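Local coordinates for MTH396 protein (Methanothermobacter thermautotrophicus, PDB 1NXH) that is of unknown function but belongs to the EhaM family and forms a two-fold symmetric, all-helical homodimer that can be cross-linked by interchain disulfides, at the interface of chains A and B. Sequence-based numbering; all coordinates share one arbitrary frame. Chains: chain A/B, MTH396 protein.

The interface of chains A and B. Residues chain A 24, 28, 59, 62-63, 66; chain B 79, 83-84.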
loop_
_atom_site.group_PDB
_atom_site.type_symbol
_atom_site.label_atom_id
_atom_site.label_comp_id
_atom_site.label_asym_id
_atom_site.label_seq_id
_atom_site.Cartn_x
_atom_site.Cartn_y
_atom_site.Cartn_z
ATOM N N VAL A 24 7.095 2.438 16.756
ATOM C CA VAL A 24 7.487 1.298 15.957
ATOM C C VAL A 24 6.905 -0.040 16.361
ATOM O O VAL A 24 6.088 -0.619 15.650
ATOM C CB VAL A 24 9.014 1.150 16.002
ATOM C CG1 VAL A 24 9.472 0.135 14.972
ATOM C CG2 VAL A 24 9.674 2.516 15.811
ATOM N N LEU A 28 3.435 -1.054 14.385
ATOM C CA LEU A 28 3.542 -2.154 13.436
ATOM C C LEU A 28 2.649 -3.307 13.865
ATOM O O LEU A 28 3.091 -4.455 13.945
ATOM C CB LEU A 28 4.995 -2.621 13.314
ATOM C CG LEU A 28 5.840 -1.727 12.390
ATOM C CD1 LEU A 28 7.330 -1.913 12.643
ATOM C CD2 LEU A 28 5.487 -2.051 10.947
ATOM N N PHE A 59 14.248 5.927 11.043
ATOM C CA PHE A 59 12.828 5.629 10.982
ATOM C C PHE A 59 11.994 6.906 10.877
ATOM O O PHE A 59 11.034 6.964 10.114
ATOM C CB PHE A 59 12.416 4.856 12.224
ATOM C CG PHE A 59 10.984 4.435 12.218
ATOM C CD1 PHE A 59 10.640 3.110 11.978
ATOM C CD2 PHE A 59 9.966 5.364 12.460
ATOM C CE1 PHE A 59 9.297 2.711 11.982
ATOM C CE2 PHE A 59 8.608 4.975 12.466
ATOM C CZ PHE A 59 8.277 3.647 12.227
ATOM N N ALA A 62 11.872 8.525 7.407
ATOM C CA ALA A 62 11.233 7.795 6.321
ATOM C C ALA A 62 9.747 7.663 6.564
ATOM O O ALA A 62 8.984 7.351 5.650
ATOM C CB ALA A 62 11.852 6.429 6.175
ATOM N N ARG A 63 9.343 7.892 7.808
ATOM C CA ARG A 63 7.940 7.818 8.177
ATOM C C ARG A 63 7.085 8.491 7.100
ATOM O O ARG A 63 6.091 7.925 6.659
ATOM C CB ARG A 63 7.738 8.486 9.553
ATOM C CG ARG A 63 6.292 8.775 9.967
ATOM C CD ARG A 63 5.653 7.669 10.822
ATOM N NE ARG A 63 4.300 8.055 11.235
ATOM C CZ ARG A 63 4.033 8.962 12.178
ATOM N NH1 ARG A 63 5.030 9.575 12.828
ATOM N NH2 ARG A 63 2.767 9.294 12.445
ATOM N N CYS A 66 7.169 6.591 3.632
ATOM C CA CYS A 66 6.426 5.358 3.743
ATOM C C CYS A 66 4.921 5.551 3.788
ATOM O O CYS A 66 4.149 4.658 3.394
ATOM C CB CYS A 66 6.901 4.583 4.962
ATOM S SG CYS A 66 8.488 3.716 4.695
ATOM N N TRP B 79 8.731 -0.693 5.832
ATOM C CA TRP B 79 9.464 -0.746 7.088
ATOM C C TRP B 79 10.307 -1.990 7.186
ATOM O O TRP B 79 11.520 -1.911 7.382
ATOM C CB TRP B 79 8.504 -0.739 8.274
ATOM C CG TRP B 79 7.532 0.365 8.207
ATOM C CD1 TRP B 79 6.222 0.279 7.847
ATOM C CD2 TRP B 79 7.809 1.754 8.414
ATOM N NE1 TRP B 79 5.659 1.536 7.813
ATOM C CE2 TRP B 79 6.610 2.460 8.157
ATOM C CE3 TRP B 79 8.957 2.473 8.787
ATOM C CZ2 TRP B 79 6.522 3.854 8.258
ATOM C CZ3 TRP B 79 8.873 3.860 8.884
ATOM C CH2 TRP B 79 7.660 4.537 8.619
ATOM N N VAL B 83 13.352 0.192 5.256
ATOM C CA VAL B 83 13.886 0.806 6.460
ATOM C C VAL B 83 14.610 -0.081 7.446
ATOM O O VAL B 83 15.815 0.052 7.630
ATOM C CB VAL B 83 12.778 1.558 7.230
ATOM C CG1 VAL B 83 13.312 2.035 8.573
ATOM C CG2 VAL B 83 12.284 2.764 6.398
HETATM N N MSE B 84 13.873 -0.970 8.096
HETATM C CA MSE B 84 14.468 -1.840 9.099
HETATM C C MSE B 84 15.370 -2.934 8.539
HETATM O O MSE B 84 16.366 -3.302 9.169
HETATM C CB MSE B 84 13.363 -2.447 9.966
HETATM C CG MSE B 84 12.464 -1.372 10.568
HETATM SE SE MSE B 84 11.026 -2.019 11.649
HETATM C CE MSE B 84 12.095 -2.658 13.108
#
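An indole from helix 77-83 of one subunit, inserted between the end of helix 49-60 and the start of helix 63-74 of the other, illustrates how a helical homodimer can be joined by aromatic burial; the two-fold axis repeats the arrangement with the chains exchanged. B:Trp79 lies with its six-membered ring stacked on A:Phe59, the centroids 4.2 Å apart and the planes inclined by 19°. The overlap is offset: B:Trp79 CZ3 sits over the rim of the phenyl ring. A:Phe59 reaches the indole with CG anti to its backbone N (chi1 -177°), and on its far face A:Val24 CG2 rests over the ring centre, so a second-shell residue of the same chain backs the stack. The opposite indole face receives A:Cys66, whose CB lies 3.4 Å from B:Trp79 CZ2, with SG above the plane toward the rim. This cysteine is one of those known to form interchain disulfides, through a partner next to B:Trp79 in sequence. At the tip, B:Trp79 CH2 abuts the backbone CA of A:Arg63. An alanine in place of B:Trp79 would probably open a gap between A:Phe59 and A:Cys66, leaving the phenyl ring without its stacking partner. No polar bond spans this patch, which rests on apolar packing. Alongside, B:Val83 CG2 meets A:Ala62 CB at 3.7 Å, while A:Leu28 CD2 approaches B:Trp79 CD1, on the pyrrole part of the indole, at 3.9 Å.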